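Local coordinates for CYCLIN domain-containing protein (Chaetomium thermophilum, PDB 6Z3U) that probably acts as the cyclin H-type regulatory subunit of the CDK-activating kinase complex, helping to switch on its cyclin-dependent kinase partner, at residues S107-A112 / V185-R190; E96-G101 / T113-F118; R218-F223 / E332-R337; E19-S24 / A230-T235. All coordinates share one frame; numbering follows the deposited sequence.

Contact 1. Residues S107-A112 / V185-R190; sequences SDEIKA and VKHPFR
The start of helix 108-124, in the first cyclin-like repeat, meets the chain that leads into helix 189-200 of the second, so this contact joins the two repeats. Asp108, in the first turn, lays its CB over one face of the Phe189 ring, while its carboxylate turns to other partners: OD2 to Arg222 in a salt bridge, and OD1 to Lys111 NZ, 3.5 Å away. Glu109 carries the polar half of the contact. Its chain leaves beside the backbone N (chi1 -64°) and bends at chi2, which carries the carboxylate across to Arg190, where OE2 takes a hydrogen bond of 3.1 Å from NH2 with 152° at the hydrogen. OE2 lies near the guanidinium plane of Arg190, while NH2 comes in from above the carboxylate plane, the two planes being 82° apart, so this is a one-oxygen salt bridge rather than a two-pronged one. Ala112, a turn further on, serves by being small. Its CB sits over the face of the His187 imidazole, 3.5 Å from the centroid, as a CH-pi contact, and at the edge of Phe189, 3.6 Å from CE2. A histidine fits beneath it because both nitrogens find partners: NE2 bonds Thr113 OG1 and ND1 bonds Tyr231 OH. The guanidinium of Arg190 also bridges to Asp247 of the kinase chain through NE and to Glu53 of the RING-type chain through NH1. These three carboxylates, from three chains, probably balance its charge, with Arg49 of the RING-type chain close by.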
# COMPACT_ATOMS: atom_id res chain seq x y z
N SER A 107 -12.46 -6.12 8.55
CA SER A 107 -12.92 -5.61 7.27
C SER A 107 -12.67 -6.63 6.16
O SER A 107 -11.79 -7.49 6.26
CB SER A 107 -12.21 -4.29 6.93
OG SER A 107 -10.81 -4.42 7.06
N ASP A 108 -13.48 -6.54 5.10
CA ASP A 108 -13.34 -7.47 3.98
C ASP A 108 -11.96 -7.36 3.35
O ASP A 108 -11.38 -8.36 2.92
CB ASP A 108 -14.43 -7.21 2.94
CG ASP A 108 -15.80 -7.67 3.40
OD1 ASP A 108 -15.89 -8.39 4.42
OD2 ASP A 108 -16.80 -7.32 2.73
N GLU A 109 -11.42 -6.14 3.25
CA GLU A 109 -10.10 -5.98 2.65
C GLU A 109 -9.01 -6.63 3.50
O GLU A 109 -8.04 -7.15 2.95
CB GLU A 109 -9.80 -4.49 2.45
CG GLU A 109 -10.73 -3.80 1.47
CD GLU A 109 -9.97 -2.98 0.43
OE1 GLU A 109 -10.02 -3.34 -0.76
OE2 GLU A 109 -9.32 -1.99 0.82
N ILE A 110 -9.16 -6.61 4.83
CA ILE A 110 -8.19 -7.28 5.69
C ILE A 110 -8.27 -8.79 5.50
O ILE A 110 -7.25 -9.45 5.28
CB ILE A 110 -8.41 -6.88 7.16
CG1 ILE A 110 -7.93 -5.45 7.40
CG2 ILE A 110 -7.69 -7.85 8.09
CD1 ILE A 110 -8.21 -4.92 8.80
N LYS A 111 -9.48 -9.35 5.57
CA LYS A 111 -9.65 -10.78 5.37
C LYS A 111 -9.00 -11.23 4.07
O LYS A 111 -8.21 -12.18 4.04
CB LYS A 111 -11.13 -11.13 5.36
CG LYS A 111 -11.88 -10.81 6.64
CD LYS A 111 -13.37 -11.07 6.48
CE LYS A 111 -14.13 -10.70 7.73
NZ LYS A 111 -15.50 -10.20 7.42
N ALA A 112 -9.32 -10.55 2.97
CA ALA A 112 -8.81 -10.96 1.67
C ALA A 112 -7.30 -10.86 1.61
O ALA A 112 -6.63 -11.71 1.00
CB ALA A 112 -9.46 -10.11 0.57
N VAL A 185 -1.73 -5.85 -2.19
CA VAL A 185 -2.62 -6.86 -2.77
C VAL A 185 -3.88 -6.16 -3.27
O VAL A 185 -4.42 -5.28 -2.59
CB VAL A 185 -2.99 -7.95 -1.75
CG1 VAL A 185 -3.69 -9.11 -2.45
CG2 VAL A 185 -1.75 -8.43 -1.00
N LYS A 186 -4.34 -6.56 -4.45
CA LYS A 186 -5.43 -5.89 -5.13
C LYS A 186 -6.66 -6.78 -5.06
O LYS A 186 -6.62 -7.95 -5.45
CB LYS A 186 -5.06 -5.59 -6.59
CG LYS A 186 -3.82 -4.72 -6.72
CD LYS A 186 -3.39 -4.56 -8.16
CE LYS A 186 -2.31 -3.50 -8.30
NZ LYS A 186 -2.73 -2.18 -7.76
N HIS A 187 -7.76 -6.22 -4.56
CA HIS A 187 -8.99 -6.96 -4.36
C HIS A 187 -10.10 -6.45 -5.27
O HIS A 187 -10.06 -5.30 -5.72
CB HIS A 187 -9.44 -6.86 -2.89
CG HIS A 187 -8.41 -7.33 -1.92
ND1 HIS A 187 -7.91 -8.62 -1.92
CD2 HIS A 187 -7.78 -6.69 -0.91
CE1 HIS A 187 -7.02 -8.74 -0.95
NE2 HIS A 187 -6.92 -7.59 -0.32
N PRO A 188 -11.11 -7.27 -5.55
CA PRO A 188 -12.19 -6.85 -6.46
C PRO A 188 -13.42 -6.28 -5.77
O PRO A 188 -14.42 -6.03 -6.46
CB PRO A 188 -12.54 -8.16 -7.17
CG PRO A 188 -11.91 -9.29 -6.33
CD PRO A 188 -11.31 -8.66 -5.12
N PHE A 189 -13.39 -6.08 -4.45
CA PHE A 189 -14.57 -5.57 -3.76
C PHE A 189 -14.93 -4.17 -4.24
O PHE A 189 -16.06 -3.91 -4.65
CB PHE A 189 -14.34 -5.57 -2.24
CG PHE A 189 -13.92 -6.91 -1.70
CD1 PHE A 189 -14.84 -7.94 -1.56
CD2 PHE A 189 -12.61 -7.14 -1.32
CE1 PHE A 189 -14.46 -9.16 -1.06
CE2 PHE A 189 -12.23 -8.37 -0.82
CZ PHE A 189 -13.15 -9.38 -0.69
N ARG A 190 -13.96 -3.25 -4.21
CA ARG A 190 -14.22 -1.90 -4.69
C ARG A 190 -14.50 -1.89 -6.19
O ARG A 190 -15.28 -1.05 -6.67
CB ARG A 190 -13.05 -0.99 -4.36
CG ARG A 190 -13.38 0.49 -4.43
CD ARG A 190 -12.19 1.34 -4.02
NE ARG A 190 -11.84 1.16 -2.62
CZ ARG A 190 -10.92 0.31 -2.17
NH1 ARG A 190 -10.23 -0.46 -3.01
NH2 ARG A 190 -10.68 0.23 -0.87

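Contact 2. Residues E96-G101 / T113-F118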
# COMPACT_ATOMS: atom_id res chain seq x y z
N GLU A 96 -10.70 -21.63 7.47
CA GLU A 96 -10.68 -21.36 8.90
C GLU A 96 -10.17 -19.95 9.17
O GLU A 96 -10.66 -19.26 10.08
CB GLU A 96 -9.81 -22.39 9.62
CG GLU A 96 -9.85 -22.29 11.14
CD GLU A 96 -9.14 -23.45 11.82
OE1 GLU A 96 -7.89 -23.47 11.82
OE2 GLU A 96 -9.84 -24.35 12.34
N LEU A 97 -9.19 -19.49 8.39
CA LEU A 97 -8.71 -18.12 8.52
C LEU A 97 -9.84 -17.13 8.29
O LEU A 97 -10.02 -16.18 9.07
CB LEU A 97 -7.56 -17.89 7.53
CG LEU A 97 -6.88 -16.52 7.53
CD1 LEU A 97 -5.42 -16.66 7.14
CD2 LEU A 97 -7.58 -15.56 6.58
N LEU A 98 -10.62 -17.33 7.22
CA LEU A 98 -11.74 -16.44 6.94
C LEU A 98 -12.77 -16.48 8.06
O LEU A 98 -13.25 -15.44 8.52
CB LEU A 98 -12.38 -16.81 5.60
CG LEU A 98 -11.54 -16.60 4.35
CD1 LEU A 98 -12.28 -17.10 3.12
CD2 LEU A 98 -11.17 -15.14 4.19
N ARG A 99 -13.11 -17.68 8.52
CA ARG A 99 -14.03 -17.79 9.65
C ARG A 99 -13.51 -17.01 10.85
O ARG A 99 -14.27 -16.28 11.50
CB ARG A 99 -14.25 -19.26 10.02
CG ARG A 99 -15.07 -20.06 9.02
CD ARG A 99 -15.58 -21.38 9.61
NE ARG A 99 -14.49 -22.25 10.05
CZ ARG A 99 -13.88 -23.15 9.28
NH1 ARG A 99 -14.24 -23.32 8.02
NH2 ARG A 99 -12.89 -23.89 9.78
N ALA A 100 -12.22 -17.13 11.14
CA ALA A 100 -11.64 -16.39 12.26
C ALA A 100 -11.77 -14.89 12.04
O ALA A 100 -12.05 -14.14 12.98
CB ALA A 100 -10.17 -16.78 12.43
N GLY A 101 -11.56 -14.43 10.80
CA GLY A 101 -11.76 -13.03 10.50
C GLY A 101 -13.19 -12.58 10.70
O GLY A 101 -13.45 -11.49 11.21
N THR A 113 -6.72 -9.83 2.23
CA THR A 113 -5.27 -9.68 2.24
C THR A 113 -4.62 -10.75 3.10
O THR A 113 -3.60 -11.35 2.70
CB THR A 113 -4.88 -8.29 2.73
OG1 THR A 113 -5.29 -7.31 1.77
CG2 THR A 113 -3.38 -8.20 2.94
N ALA A 114 -5.17 -11.01 4.29
CA ALA A 114 -4.62 -12.05 5.15
C ALA A 114 -4.69 -13.41 4.47
O ALA A 114 -3.72 -14.18 4.50
CB ALA A 114 -5.38 -12.08 6.48
N ALA A 115 -5.83 -13.73 3.85
CA ALA A 115 -5.95 -15.00 3.15
C ALA A 115 -4.94 -15.11 2.02
O ALA A 115 -4.32 -16.16 1.83
CB ALA A 115 -7.38 -15.17 2.62
N THR A 116 -4.77 -14.03 1.25
CA THR A 116 -3.83 -14.06 0.13
C THR A 116 -2.40 -14.24 0.62
O THR A 116 -1.63 -15.01 0.03
CB THR A 116 -3.96 -12.78 -0.69
OG1 THR A 116 -5.29 -12.67 -1.20
CG2 THR A 116 -2.98 -12.80 -1.86
N PHE A 117 -2.01 -13.54 1.69
CA PHE A 117 -0.70 -13.77 2.29
C PHE A 117 -0.54 -15.23 2.69
O PHE A 117 0.54 -15.81 2.52
CB PHE A 117 -0.50 -12.87 3.51
CG PHE A 117 -0.28 -11.42 3.18
CD1 PHE A 117 -0.08 -10.99 1.88
CD2 PHE A 117 -0.27 -10.47 4.19
CE1 PHE A 117 0.12 -9.66 1.59
CE2 PHE A 117 -0.06 -9.13 3.92
CZ PHE A 117 0.13 -8.73 2.61
N PHE A 118 -1.59 -15.84 3.22
CA PHE A 118 -1.52 -17.24 3.62
C PHE A 118 -1.28 -18.14 2.41
O PHE A 118 -0.40 -19.01 2.42
CB PHE A 118 -2.80 -17.64 4.36
CG PHE A 118 -2.76 -19.03 4.93
CD1 PHE A 118 -2.19 -19.27 6.17
CD2 PHE A 118 -3.33 -20.09 4.25
CE1 PHE A 118 -2.16 -20.54 6.70
CE2 PHE A 118 -3.30 -21.37 4.77
CZ PHE A 118 -2.72 -21.59 6.00
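Two consecutive helices pack here as an antiparallel helical hairpin, probably the opening pair of the five-helix cyclin box: helix 83-103 runs against helix 108-124 with axes 9.9 Å apart and N-to-C directions at 157°. Leu97 gives up by far the most surface. With CG anti to the backbone N (chi1 -178°), its branched end is driven straight at the opposite helix, and the two methyls divide the work. CD2 settles against the backbone of Ala115, 3.7 Å from its N, and touches the methyls of Ala114 and Ala115. CD1 goes further along the helix, toward Phe118. Ala115 suits its place because a single methyl leaves the leucine room to reach main-chain atoms; its CB is 4.0 Å from Leu97 CD2. Leu98 adds a lesser contact to that same methyl. Phe118, also with CG anti to its N, passes Leu97 in the opposite direction and sends its ring on among Val90, Tyr93 and Thr94 of helix 83-103, while Leu136 of helix 132-146 covers Leu97 from a third helix. No hydrogen bond crosses this buried joint of apolar side chains, in which Leu97 CD1 meets Phe118 at its CB, 3.9 Å away.

Contact 3. Residues R218-F223 / E332-R337; sequences REILRF and ELPERR
Glu332 OE2 is gripped by three donors: Arg336 NE at 2.5 Å with a fairly straight 159° at the hydrogen, Arg336 NH1 in a weak bond at 3.1 Å, and the indole NE1 of Trp340. These bonds lie within the loop that follows helix 313-330, and the loop packs on the C-terminal end of helix 207-221 in the second cyclin repeat. Phe223 is the heart of the packing. Its ring, with CG anti to the backbone N, pushes into the loop, presenting its edge to the carbonyl of Glu332, whose O lies in the ring plane 3.6 Å from CD2. Over one face comes the aliphatic part of Arg337, CG standing 3.8 Å from the ring centroid in a CH-pi contact. Arginine suits this site because its aliphatic stem can cover a phenyl ring while its tip stays charged. The chain bends at chi3 so that the guanidinium lies with one face over Phe223 CB and NH1 reaches Glu219 OE1, forming a salt bridge of 3.0 Å. The carboxylate and guanidinium planes stand 83° apart, so this is no flat, two-pronged pair. The other oxygen, Glu219 OE2, takes a weak bond from Arg222 NH2, making one acidic group shared by two arginines, a pairing that probably keeps it ionised. Arg222 has a stronger partner in Asp108, on the first repeat. Beside Glu219, Pro334, rigid and without an N-H to satisfy, packs its ring obliquely on the helix end: its CG lies 3.5 Å from Glu219 O and 4.1 Å from Ile220 CG1.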
# COMPACT_ATOMS: atom_id res chain seq x y z
N ARG A 218 -21.09 -9.85 -4.05
CA ARG A 218 -20.20 -9.53 -2.94
C ARG A 218 -19.93 -10.75 -2.08
O ARG A 218 -18.78 -11.00 -1.69
CB ARG A 218 -20.80 -8.40 -2.10
CG ARG A 218 -19.83 -7.82 -1.10
CD ARG A 218 -20.29 -6.48 -0.55
NE ARG A 218 -21.62 -6.55 0.04
CZ ARG A 218 -22.64 -5.74 -0.25
NH1 ARG A 218 -22.49 -4.75 -1.12
NH2 ARG A 218 -23.80 -5.92 0.35
N GLU A 219 -20.97 -11.54 -1.77
CA GLU A 219 -20.76 -12.76 -1.00
C GLU A 219 -19.88 -13.75 -1.76
O GLU A 219 -19.06 -14.45 -1.16
CB GLU A 219 -22.11 -13.41 -0.66
CG GLU A 219 -22.83 -12.78 0.53
CD GLU A 219 -22.00 -12.80 1.81
OE1 GLU A 219 -21.00 -13.55 1.87
OE2 GLU A 219 -22.35 -12.06 2.75
N ILE A 220 -20.04 -13.82 -3.08
CA ILE A 220 -19.17 -14.67 -3.89
C ILE A 220 -17.72 -14.21 -3.78
O ILE A 220 -16.81 -15.01 -3.53
CB ILE A 220 -19.65 -14.69 -5.35
CG1 ILE A 220 -21.07 -15.26 -5.43
CG2 ILE A 220 -18.68 -15.50 -6.21
CD1 ILE A 220 -21.64 -15.32 -6.84
N LEU A 221 -17.49 -12.91 -3.95
CA LEU A 221 -16.13 -12.39 -3.87
C LEU A 221 -15.54 -12.61 -2.49
O LEU A 221 -14.32 -12.79 -2.36
CB LEU A 221 -16.12 -10.90 -4.22
CG LEU A 221 -16.40 -10.53 -5.68
CD1 LEU A 221 -16.38 -9.01 -5.85
CD2 LEU A 221 -15.41 -11.18 -6.62
N ARG A 222 -16.37 -12.61 -1.45
CA ARG A 222 -15.91 -12.78 -0.08
C ARG A 222 -15.42 -14.18 0.22
O ARG A 222 -14.82 -14.39 1.29
CB ARG A 222 -17.04 -12.42 0.89
CG ARG A 222 -17.21 -10.92 1.11
CD ARG A 222 -18.63 -10.57 1.51
NE ARG A 222 -18.74 -9.20 1.99
CZ ARG A 222 -19.61 -8.78 2.91
NH1 ARG A 222 -19.62 -7.51 3.27
NH2 ARG A 222 -20.46 -9.63 3.46
N PHE A 223 -15.65 -15.16 -0.66
CA PHE A 223 -15.28 -16.53 -0.35
C PHE A 223 -14.67 -17.25 -1.55
O PHE A 223 -13.58 -17.82 -1.45
CB PHE A 223 -16.50 -17.31 0.16
CG PHE A 223 -16.18 -18.67 0.69
CD1 PHE A 223 -15.81 -18.83 2.01
CD2 PHE A 223 -16.23 -19.79 -0.13
CE1 PHE A 223 -15.50 -20.07 2.52
CE2 PHE A 223 -15.93 -21.04 0.38
CZ PHE A 223 -15.56 -21.18 1.70
N GLU A 332 -16.31 -23.53 -5.71
CA GLU A 332 -16.22 -23.22 -4.28
C GLU A 332 -17.07 -21.99 -3.98
O GLU A 332 -16.59 -20.94 -3.56
CB GLU A 332 -14.76 -23.02 -3.87
CG GLU A 332 -14.41 -23.62 -2.51
CD GLU A 332 -14.56 -25.13 -2.47
OE1 GLU A 332 -14.04 -25.81 -3.38
OE2 GLU A 332 -15.19 -25.64 -1.52
N LEU A 333 -18.38 -22.13 -4.17
CA LEU A 333 -19.31 -21.04 -3.95
C LEU A 333 -19.49 -20.80 -2.46
O LEU A 333 -19.09 -21.62 -1.63
CB LEU A 333 -20.64 -21.34 -4.64
CG LEU A 333 -20.60 -21.38 -6.17
CD1 LEU A 333 -21.93 -21.85 -6.74
CD2 LEU A 333 -20.22 -20.02 -6.73
N PRO A 334 -20.10 -19.67 -2.08
CA PRO A 334 -20.27 -19.38 -0.64
C PRO A 334 -20.99 -20.47 0.14
O PRO A 334 -20.78 -20.57 1.35
CB PRO A 334 -21.08 -18.07 -0.66
CG PRO A 334 -20.75 -17.43 -1.95
CD PRO A 334 -20.52 -18.55 -2.93
N GLU A 335 -21.83 -21.27 -0.51
CA GLU A 335 -22.52 -22.33 0.21
C GLU A 335 -21.54 -23.34 0.80
O GLU A 335 -21.86 -24.01 1.79
CB GLU A 335 -23.51 -23.05 -0.72
CG GLU A 335 -24.73 -22.23 -1.10
CD GLU A 335 -24.39 -21.03 -1.96
OE1 GLU A 335 -23.58 -21.19 -2.90
OE2 GLU A 335 -24.92 -19.93 -1.70
N ARG A 336 -20.35 -23.46 0.21
CA ARG A 336 -19.34 -24.39 0.69
C ARG A 336 -18.73 -23.98 2.02
O ARG A 336 -17.90 -24.72 2.55
CB ARG A 336 -18.24 -24.55 -0.36
CG ARG A 336 -18.73 -25.18 -1.66
CD ARG A 336 -18.61 -26.70 -1.63
NE ARG A 336 -17.23 -27.14 -1.74
CZ ARG A 336 -16.84 -28.41 -1.73
NH1 ARG A 336 -15.55 -28.71 -1.83
NH2 ARG A 336 -17.73 -29.39 -1.62
N ARG A 337 -19.12 -22.83 2.57
CA ARG A 337 -18.62 -22.42 3.88
C ARG A 337 -18.88 -23.51 4.92
O ARG A 337 -18.05 -23.75 5.81
CB ARG A 337 -19.28 -21.12 4.32
CG ARG A 337 -18.68 -19.87 3.72
CD ARG A 337 -19.35 -18.62 4.28
NE ARG A 337 -19.50 -17.56 3.28
CZ ARG A 337 -18.64 -16.56 3.09
NH1 ARG A 337 -18.89 -15.66 2.15
NH2 ARG A 337 -17.54 -16.46 3.83

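Contact 4. Residues E19-S24 / A230-T235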
# COMPACT_ATOMS: atom_id res chain seq x y z
N GLU A 19 3.80 -9.25 -11.52
CA GLU A 19 5.15 -9.70 -11.85
C GLU A 19 5.60 -10.83 -10.93
O GLU A 19 6.43 -11.66 -11.33
CB GLU A 19 6.13 -8.53 -11.77
CG GLU A 19 6.40 -8.01 -10.37
CD GLU A 19 7.56 -7.03 -10.32
OE1 GLU A 19 7.57 -6.07 -11.12
OE2 GLU A 19 8.47 -7.21 -9.48
N LEU A 20 5.07 -10.89 -9.71
CA LEU A 20 5.55 -11.83 -8.69
C LEU A 20 4.55 -12.91 -8.34
O LEU A 20 4.96 -14.04 -8.07
CB LEU A 20 5.92 -11.06 -7.42
CG LEU A 20 7.40 -10.94 -7.05
CD1 LEU A 20 8.26 -10.44 -8.20
CD2 LEU A 20 7.53 -10.01 -5.85
N TRP A 21 3.25 -12.61 -8.31
CA TRP A 21 2.24 -13.54 -7.83
C TRP A 21 1.13 -13.71 -8.85
O TRP A 21 -0.06 -13.77 -8.51
CB TRP A 21 1.68 -13.08 -6.49
CG TRP A 21 2.72 -13.04 -5.42
CD1 TRP A 21 3.31 -11.94 -4.88
CD2 TRP A 21 3.30 -14.17 -4.75
NE1 TRP A 21 4.22 -12.31 -3.92
CE2 TRP A 21 4.23 -13.67 -3.82
CE3 TRP A 21 3.12 -15.55 -4.85
CZ2 TRP A 21 4.98 -14.51 -3.00
CZ3 TRP A 21 3.86 -16.38 -4.03
CH2 TRP A 21 4.78 -15.86 -3.12
N SER A 22 1.50 -13.81 -10.13
CA SER A 22 0.56 -14.15 -11.19
C SER A 22 1.26 -15.13 -12.12
O SER A 22 2.31 -14.81 -12.69
CB SER A 22 0.10 -12.91 -11.96
OG SER A 22 -0.75 -12.10 -11.17
N PHE A 23 0.69 -16.33 -12.25
CA PHE A 23 1.28 -17.39 -13.05
C PHE A 23 0.18 -18.12 -13.80
O PHE A 23 -1.01 -17.86 -13.62
CB PHE A 23 2.06 -18.39 -12.18
CG PHE A 23 2.67 -17.78 -10.95
CD1 PHE A 23 3.91 -17.15 -11.02
CD2 PHE A 23 2.02 -17.84 -9.73
CE1 PHE A 23 4.47 -16.59 -9.89
CE2 PHE A 23 2.59 -17.29 -8.60
CZ PHE A 23 3.81 -16.66 -8.68
N SER A 24 0.60 -19.04 -14.66
CA SER A 24 -0.32 -19.95 -15.31
C SER A 24 -0.57 -21.17 -14.42
O SER A 24 0.27 -21.51 -13.59
CB SER A 24 0.24 -20.41 -16.65
OG SER A 24 1.37 -21.25 -16.47
N ALA A 230 -8.03 -18.14 -7.85
CA ALA A 230 -8.49 -17.10 -8.76
C ALA A 230 -7.48 -15.97 -8.88
O ALA A 230 -7.19 -15.50 -9.99
CB ALA A 230 -9.84 -16.55 -8.29
N TYR A 231 -6.92 -15.52 -7.76
CA TYR A 231 -6.02 -14.37 -7.79
C TYR A 231 -4.79 -14.63 -8.65
O TYR A 231 -4.25 -13.70 -9.26
CB TYR A 231 -5.59 -13.99 -6.37
CG TYR A 231 -6.59 -13.15 -5.61
CD1 TYR A 231 -7.94 -13.44 -5.64
CD2 TYR A 231 -6.17 -12.07 -4.85
CE1 TYR A 231 -8.85 -12.67 -4.95
CE2 TYR A 231 -7.07 -11.29 -4.15
CZ TYR A 231 -8.41 -11.60 -4.20
OH TYR A 231 -9.32 -10.83 -3.51
N PHE A 232 -4.34 -15.88 -8.72
CA PHE A 232 -3.09 -16.19 -9.42
C PHE A 232 -3.24 -16.18 -10.93
O PHE A 232 -2.24 -15.99 -11.64
CB PHE A 232 -2.56 -17.56 -8.98
CG PHE A 232 -2.27 -17.67 -7.51
CD1 PHE A 232 -1.35 -16.83 -6.91
CD2 PHE A 232 -2.92 -18.62 -6.74
CE1 PHE A 232 -1.09 -16.94 -5.55
CE2 PHE A 232 -2.65 -18.73 -5.39
CZ PHE A 232 -1.74 -17.89 -4.80
N HIS A 233 -4.45 -16.37 -11.45
CA HIS A 233 -4.67 -16.49 -12.88
C HIS A 233 -5.54 -15.39 -13.48
O HIS A 233 -5.65 -15.32 -14.71
CB HIS A 233 -5.30 -17.85 -13.21
CG HIS A 233 -4.65 -19.00 -12.51
ND1 HIS A 233 -3.31 -19.30 -12.65
CD2 HIS A 233 -5.15 -19.92 -11.65
CE1 HIS A 233 -3.02 -20.35 -11.92
NE2 HIS A 233 -4.11 -20.75 -11.30
N PHE A 234 -6.16 -14.55 -12.66
CA PHE A 234 -7.09 -13.55 -13.15
C PHE A 234 -6.89 -12.24 -12.41
O PHE A 234 -6.40 -12.20 -11.28
CB PHE A 234 -8.54 -14.03 -13.01
CG PHE A 234 -8.80 -15.35 -13.66
CD1 PHE A 234 -8.98 -15.44 -15.03
CD2 PHE A 234 -8.88 -16.51 -12.90
CE1 PHE A 234 -9.22 -16.66 -15.63
CE2 PHE A 234 -9.12 -17.73 -13.49
CZ PHE A 234 -9.29 -17.81 -14.86
N THR A 235 -7.27 -11.17 -13.07
CA THR A 235 -7.17 -9.80 -12.59
C THR A 235 -8.40 -9.44 -11.76
O THR A 235 -9.49 -9.99 -11.98
CB THR A 235 -7.06 -8.85 -13.78
OG1 THR A 235 -5.89 -9.18 -14.54
CG2 THR A 235 -6.97 -7.40 -13.35
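Phe23 uses both of its main-chain polar groups on this contact. Its N-H gives a hydrogen bond to Phe232 O, 3.0 Å away, with 146° at the hydrogen and the donor in the carbonyl plane. Its own O accepts from the imidazole of His233, ND1 to O at 2.9 Å and 155°. That donor stands 38° above the carbonyl plane, so it is not on a lone pair, though the O lies near the plane of the imidazole ring. Histidine fits here because a ring N-H can reach a main-chain acceptor on a neighbouring loop. Phe232 O also receives a CA-H contact from Ser22, its CA 3.4 Å off. In this way the loop between helices 16-19 and 25-48 is stitched to the short, weakly bonded helix 230-233 of the second cyclin repeat. Other polar groups find partners beyond the two segments: Trp21 NE1 bonds Ile179 O, Ser22 OG bonds Gln17 O, Tyr231 OH bonds His187 ND1, and Ser24 OG bonds Glu67 of the RING-type chain. Trp21 O lies at the edge of the Phe232 ring, 3.7 Å from CD1. Apolar contacts flank it, Phe232 CD1 lying 4.3 Å from Phe23 CE2 and Phe232 CE1 4.5 Å from Trp21 CE3.

All four contacts lie near the centre of an all-helical chain; contact 1 bridges the two cyclin repeats. Contacts 1 and 2 share helix 108-124, their centres 11 Å apart, and contact 2 is the one formed within the first repeat. Contact 3 opens after both have closed along the chain; its centre is 14 Å from each, and it is tied to contact 1 by Asp108 and Arg222. Contact 4 spans the longest stretch, enclosing contacts 1 and 2, and joins contact 1 through Tyr231 and His187. Contacts 3 and 4 cross in sequence without touching, about 5 Å apart at their nearest atoms. Contacts 1 and 4 also reach the kinase and RING-type chains, while contacts 2 and 3 lie within the cyclin chain alone.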